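Local coordinates for putative GGDEF domain protein (Pseudomonas aeruginosa, PDB 7E6G) that probably makes the bacterial second messenger cyclic di-GMP from two molecules of GTP in a magnesium-dependent diguanylate cyclase reaction, at residues A[104-118]-A[173-187]. Numbering follows the deposited sequence.
Sequences DPLTGLPNRRMLLER and YDLCGRWGGEEFLLL. With MG (magnesium ion), chain G; G2P (phosphomethylphosphonic acid guanylate ester), chain H.
With CG of Arg178 anti to the backbone N (chi1 174°) and the chain bent at chi2, and with Asp104 CG likewise anti (168°), OD2 of Asp104 comes up against Arg178 CD and NH1. This is the GGDEF domain of a diguanylate cyclase: strands 175-178 and 183-188 form the hairpin whose turn carries the signature motif, here GGEEF (residues 180-184), and the loop 104-111 with the start of helix 112-128 packs against it. The salt bridge is weak, Arg178 NH1 to Asp104 OD2 at 3.4 Å, though the N-H points almost straight at OD2; the two planes are almost perpendicular. That same OD2 accepts from Thr107 N, an Asx motif, and from Thr107 OG1 as well. The other nitrogens of Arg178 are tied to its own turn, NE to Gly180 O and NH2 to Gly181 O. NH2 also reaches O6 of the nucleotide analogue's guanine at 2.8 Å, so Asp104, through its weak bond to NH1, may act as a second-shell residue for the base contact, while Glu182 OE2 binds the magnesium ion on the phosphate side.

On the backbone, Arg178 N donates to Pro110 O (3.0 Å). Asn111, the N-cap residue of helix 112-128, accepts from Met114 N. Leu109 CD1 touches the edge of Phe184, and Leu115 CD1 rests on Gly177 CA. Farther along the helix, Arg118 CG lies against both Leu175 CD2 and Leu187 CD2. The guanidinium of Arg112 lies flat on Trp179, 17° from parallel, with a salt bridge to Glu161 of the second subunit; its NE bonds Trp179 O at 3.1 Å, within the guanidinium plane.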
# COMPACT_ATOMS: atom_id res chain seq x y z
N ASP A 104 -9.00 16.06 -34.02
CA ASP A 104 -10.07 16.64 -34.82
C ASP A 104 -11.30 15.75 -34.76
O ASP A 104 -11.22 14.56 -35.09
CB ASP A 104 -9.60 16.80 -36.26
CG ASP A 104 -10.75 17.11 -37.22
OD1 ASP A 104 -11.34 18.21 -37.11
OD2 ASP A 104 -11.05 16.25 -38.08
N PRO A 105 -12.46 16.28 -34.36
CA PRO A 105 -13.65 15.41 -34.18
C PRO A 105 -14.04 14.59 -35.41
O PRO A 105 -14.30 13.39 -35.28
CB PRO A 105 -14.74 16.41 -33.79
CG PRO A 105 -13.97 17.52 -33.09
CD PRO A 105 -12.66 17.64 -33.82
N LEU A 106 -14.10 15.20 -36.60
CA LEU A 106 -14.62 14.47 -37.76
C LEU A 106 -13.69 13.34 -38.20
O LEU A 106 -14.14 12.21 -38.39
CB LEU A 106 -14.86 15.43 -38.93
CG LEU A 106 -15.14 14.71 -40.26
CD1 LEU A 106 -16.45 13.97 -40.21
CD2 LEU A 106 -15.09 15.65 -41.46
N THR A 107 -12.40 13.63 -38.40
CA THR A 107 -11.48 12.70 -39.05
C THR A 107 -10.66 11.88 -38.07
O THR A 107 -10.02 10.91 -38.49
CB THR A 107 -10.49 13.45 -39.97
OG1 THR A 107 -9.74 14.41 -39.20
CG2 THR A 107 -11.20 14.14 -41.13
N GLY A 108 -10.62 12.26 -36.79
CA GLY A 108 -9.72 11.63 -35.85
C GLY A 108 -8.28 12.09 -35.94
O GLY A 108 -7.51 11.86 -35.00
N LEU A 109 -7.90 12.74 -37.03
CA LEU A 109 -6.53 13.21 -37.21
C LEU A 109 -6.12 14.20 -36.13
O LEU A 109 -6.96 14.81 -35.47
CB LEU A 109 -6.39 13.87 -38.57
CG LEU A 109 -6.50 12.90 -39.71
CD1 LEU A 109 -6.45 13.71 -40.99
CD2 LEU A 109 -5.36 11.92 -39.63
N PRO A 110 -4.88 14.51 -36.06
CA PRO A 110 -4.41 15.53 -35.23
C PRO A 110 -4.85 16.84 -35.69
O PRO A 110 -4.87 17.05 -36.78
CB PRO A 110 -2.99 15.45 -35.51
CG PRO A 110 -2.73 14.11 -35.69
CD PRO A 110 -3.89 13.51 -36.20
N ASN A 111 -5.12 17.75 -34.84
CA ASN A 111 -5.52 19.05 -35.20
C ASN A 111 -4.51 20.10 -35.33
O ASN A 111 -3.49 19.81 -35.37
CB ASN A 111 -6.68 19.44 -34.38
CG ASN A 111 -6.37 19.85 -33.07
OD1 ASN A 111 -5.36 19.97 -32.68
ND2 ASN A 111 -7.28 20.15 -32.44
N ARG A 112 -4.88 21.32 -35.53
CA ARG A 112 -3.99 22.38 -35.68
C ARG A 112 -3.15 22.64 -34.54
O ARG A 112 -2.11 22.91 -34.72
CB ARG A 112 -4.71 23.56 -35.97
CG ARG A 112 -4.83 23.98 -37.34
CD ARG A 112 -4.82 25.43 -37.39
NE ARG A 112 -4.88 25.80 -38.72
CZ ARG A 112 -4.28 26.78 -39.24
NH1 ARG A 112 -3.71 27.59 -38.58
NH2 ARG A 112 -4.41 26.96 -40.40
N ARG A 113 -3.64 22.55 -33.35
CA ARG A 113 -2.92 22.70 -32.18
C ARG A 113 -1.91 21.68 -32.07
O ARG A 113 -1.00 21.98 -31.61
CB ARG A 113 -3.84 22.71 -31.00
CG ARG A 113 -3.20 22.80 -29.67
CD ARG A 113 -4.11 22.89 -28.53
NE ARG A 113 -4.67 24.21 -28.48
CZ ARG A 113 -5.94 24.54 -28.63
NH1 ARG A 113 -6.92 23.70 -28.82
NH2 ARG A 113 -6.23 25.74 -28.65
N MET A 114 -2.15 20.45 -32.40
CA MET A 114 -1.21 19.44 -32.34
C MET A 114 -0.05 19.59 -33.22
O MET A 114 0.97 19.21 -32.94
CB MET A 114 -1.81 18.16 -32.51
CG MET A 114 -1.29 17.33 -31.49
SD MET A 114 -1.17 15.71 -31.99
CE MET A 114 -0.00 15.70 -33.22
N LEU A 115 -0.32 20.05 -34.38
CA LEU A 115 0.57 20.29 -35.36
C LEU A 115 1.46 21.34 -35.14
O LEU A 115 2.48 21.24 -35.45
CB LEU A 115 -0.18 20.43 -36.62
CG LEU A 115 -0.02 19.07 -37.12
CD1 LEU A 115 -1.08 18.08 -36.86
CD2 LEU A 115 0.47 19.00 -38.44
N LEU A 116 0.99 22.39 -34.63
CA LEU A 116 1.72 23.49 -34.26
C LEU A 116 2.62 23.21 -33.14
O LEU A 116 3.53 23.86 -32.98
CB LEU A 116 0.81 24.56 -33.91
CG LEU A 116 0.18 25.15 -35.06
CD1 LEU A 116 -0.72 26.23 -34.76
CD2 LEU A 116 1.14 25.63 -36.01
N GLU A 117 2.22 22.44 -32.22
CA GLU A 117 2.96 22.06 -31.13
C GLU A 117 4.01 21.21 -31.49
O GLU A 117 4.96 21.31 -30.96
CB GLU A 117 2.02 21.57 -30.13
CG GLU A 117 2.43 20.56 -29.15
CD GLU A 117 1.23 20.09 -28.43
OE1 GLU A 117 0.31 20.89 -28.19
OE2 GLU A 117 1.21 18.92 -28.08
N ARG A 118 3.81 20.31 -32.37
CA ARG A 118 4.81 19.47 -32.86
C ARG A 118 5.70 20.17 -33.80
O ARG A 118 6.79 19.92 -33.87
CB ARG A 118 4.22 18.21 -33.31
CG ARG A 118 5.15 17.27 -34.02
CD ARG A 118 6.12 16.48 -33.20
NE ARG A 118 6.74 15.44 -33.98
CZ ARG A 118 6.30 14.21 -33.99
NH1 ARG A 118 5.26 13.90 -33.28
NH2 ARG A 118 6.85 13.28 -34.68
N TYR A 173 6.12 7.52 -37.50
CA TYR A 173 6.34 8.78 -36.80
C TYR A 173 5.94 10.00 -37.62
O TYR A 173 5.97 11.12 -37.09
CB TYR A 173 7.81 8.90 -36.36
CG TYR A 173 8.13 7.95 -35.24
CD1 TYR A 173 7.58 8.14 -33.98
CD2 TYR A 173 8.93 6.83 -35.45
CE1 TYR A 173 7.85 7.26 -32.94
CE2 TYR A 173 9.20 5.94 -34.42
CZ TYR A 173 8.66 6.17 -33.16
OH TYR A 173 8.91 5.30 -32.12
N ASP A 174 5.57 9.82 -38.88
CA ASP A 174 4.97 10.90 -39.64
C ASP A 174 3.63 11.30 -39.04
O ASP A 174 2.96 10.53 -38.33
CB ASP A 174 4.76 10.47 -41.09
CG ASP A 174 6.06 10.17 -41.77
OD1 ASP A 174 7.12 10.54 -41.24
OD2 ASP A 174 6.00 9.54 -42.85
N LEU A 175 3.22 12.52 -39.36
CA LEU A 175 2.07 13.15 -38.72
C LEU A 175 1.18 13.73 -39.79
O LEU A 175 1.61 14.60 -40.55
CB LEU A 175 2.55 14.24 -37.78
CG LEU A 175 1.92 14.42 -36.41
CD1 LEU A 175 1.99 13.14 -35.61
CD2 LEU A 175 2.69 15.51 -35.75
N CYS A 176 -0.06 13.28 -39.86
CA CYS A 176 -1.02 13.85 -40.80
C CYS A 176 -2.10 14.59 -40.03
O CYS A 176 -2.90 13.97 -39.33
CB CYS A 176 -1.66 12.78 -41.68
SG CYS A 176 -2.97 13.48 -42.74
N GLY A 177 -2.16 15.91 -40.19
CA GLY A 177 -3.08 16.74 -39.44
C GLY A 177 -4.12 17.41 -40.32
O GLY A 177 -3.87 17.73 -41.48
N ARG A 178 -5.31 17.60 -39.74
CA ARG A 178 -6.34 18.42 -40.36
C ARG A 178 -5.99 19.89 -40.17
O ARG A 178 -5.89 20.38 -39.04
CB ARG A 178 -7.70 18.09 -39.75
CG ARG A 178 -8.81 19.00 -40.24
CD ARG A 178 -10.06 18.23 -40.50
NE ARG A 178 -10.95 18.90 -41.43
CZ ARG A 178 -12.27 18.80 -41.34
NH1 ARG A 178 -12.80 18.07 -40.37
NH2 ARG A 178 -13.06 19.43 -42.19
N TRP A 179 -5.77 20.60 -41.27
CA TRP A 179 -5.25 21.96 -41.21
C TRP A 179 -6.33 23.00 -41.44
O TRP A 179 -6.16 24.16 -41.03
CB TRP A 179 -4.12 22.12 -42.24
CG TRP A 179 -3.27 23.39 -42.17
CD1 TRP A 179 -3.16 24.36 -43.15
CD2 TRP A 179 -2.39 23.78 -41.11
NE1 TRP A 179 -2.28 25.34 -42.74
CE2 TRP A 179 -1.79 25.01 -41.50
CE3 TRP A 179 -2.05 23.23 -39.87
CZ2 TRP A 179 -0.87 25.69 -40.68
CZ3 TRP A 179 -1.13 23.91 -39.06
CH2 TRP A 179 -0.56 25.13 -39.47
N GLY A 180 -7.42 22.61 -42.08
CA GLY A 180 -8.48 23.51 -42.47
C GLY A 180 -9.70 22.70 -42.87
O GLY A 180 -9.75 21.49 -42.67
N GLY A 181 -10.69 23.39 -43.42
CA GLY A 181 -11.90 22.69 -43.84
C GLY A 181 -11.60 21.50 -44.72
O GLY A 181 -12.12 20.40 -44.50
N GLU A 182 -10.75 21.69 -45.72
CA GLU A 182 -10.38 20.65 -46.67
C GLU A 182 -8.90 20.74 -46.98
O GLU A 182 -8.46 20.54 -48.12
CB GLU A 182 -11.24 20.74 -47.94
CG GLU A 182 -11.74 22.16 -48.25
CD GLU A 182 -10.94 22.83 -49.37
OE1 GLU A 182 -10.30 23.88 -49.11
OE2 GLU A 182 -10.96 22.32 -50.52
N GLU A 183 -8.10 21.08 -45.97
CA GLU A 183 -6.65 21.13 -46.08
C GLU A 183 -6.05 20.20 -45.04
O GLU A 183 -6.58 20.07 -43.93
CB GLU A 183 -6.11 22.54 -45.89
CG GLU A 183 -6.55 23.54 -46.92
CD GLU A 183 -6.57 24.96 -46.37
OE1 GLU A 183 -7.40 25.26 -45.47
OE2 GLU A 183 -5.74 25.78 -46.82
N PHE A 184 -4.93 19.57 -45.40
CA PHE A 184 -4.21 18.67 -44.51
C PHE A 184 -2.74 19.04 -44.53
O PHE A 184 -2.19 19.42 -45.56
CB PHE A 184 -4.38 17.20 -44.93
CG PHE A 184 -5.81 16.70 -44.91
CD1 PHE A 184 -6.64 16.86 -46.01
CD2 PHE A 184 -6.31 16.03 -43.79
CE1 PHE A 184 -7.92 16.38 -46.00
CE2 PHE A 184 -7.61 15.54 -43.78
CZ PHE A 184 -8.42 15.72 -44.88
N LEU A 185 -2.09 18.92 -43.38
CA LEU A 185 -0.68 19.20 -43.25
C LEU A 185 0.03 17.91 -42.87
O LEU A 185 -0.26 17.32 -41.82
CB LEU A 185 -0.41 20.29 -42.21
CG LEU A 185 1.05 20.74 -42.19
CD1 LEU A 185 1.51 21.23 -43.55
CD2 LEU A 185 1.26 21.83 -41.15
N LEU A 186 0.92 17.45 -43.74
CA LEU A 186 1.77 16.31 -43.49
C LEU A 186 3.09 16.84 -42.93
O LEU A 186 3.72 17.72 -43.53
CB LEU A 186 2.00 15.52 -44.78
CG LEU A 186 0.99 14.44 -45.23
CD1 LEU A 186 -0.48 14.87 -45.10
CD2 LEU A 186 1.27 14.01 -46.66
N LEU A 187 3.49 16.33 -41.77
CA LEU A 187 4.81 16.58 -41.21
C LEU A 187 5.60 15.28 -41.24
O LEU A 187 5.22 14.29 -40.59
CB LEU A 187 4.72 17.13 -39.79
CG LEU A 187 6.08 17.26 -39.09
CD1 LEU A 187 6.78 18.50 -39.52
CD2 LEU A 187 5.85 17.31 -37.60
MG MG G . -10.16 23.12 -52.14
PG G2P H . -10.17 24.40 -55.27
O1G G2P H . -9.10 24.17 -54.56
O2G G2P H . -10.39 23.49 -56.17
O3G G2P H . -10.30 25.65 -55.71
O3B G2P H . -11.22 24.26 -54.15
PB G2P H . -12.77 24.18 -53.91
O1B G2P H . -12.87 23.04 -53.31
O2B G2P H . -13.53 24.35 -54.99
C3A G2P H . -13.32 25.44 -52.86
PA G2P H . -12.62 25.90 -51.45
O1A G2P H . -12.64 27.15 -52.06
O2A G2P H . -11.54 24.96 -51.64
O5' G2P H . -13.90 25.40 -50.90
C5' G2P H . -14.03 24.19 -50.17
C4' G2P H . -15.37 24.04 -49.53
O4' G2P H . -15.06 23.43 -48.41
C3' G2P H . -15.79 25.30 -48.97
O3' G2P H . -16.93 25.67 -49.63
C2' G2P H . -16.02 24.92 -47.56
O2' G2P H . -17.14 25.44 -46.98
C1' G2P H . -16.15 23.51 -47.67
N9 G2P H . -15.94 22.86 -46.44
C8 G2P H . -15.15 23.38 -45.57
N7 G2P H . -15.08 22.64 -44.51
C5 G2P H . -15.82 21.64 -44.68
C6 G2P H . -16.07 20.60 -43.92
O6 G2P H . -15.62 20.44 -42.83
N1 G2P H . -16.92 19.63 -44.39
C2 G2P H . -17.47 19.79 -45.60
N2 G2P H . -18.22 18.90 -46.00
N3 G2P H . -17.19 20.86 -46.32
C4 G2P H . -16.35 21.76 -45.89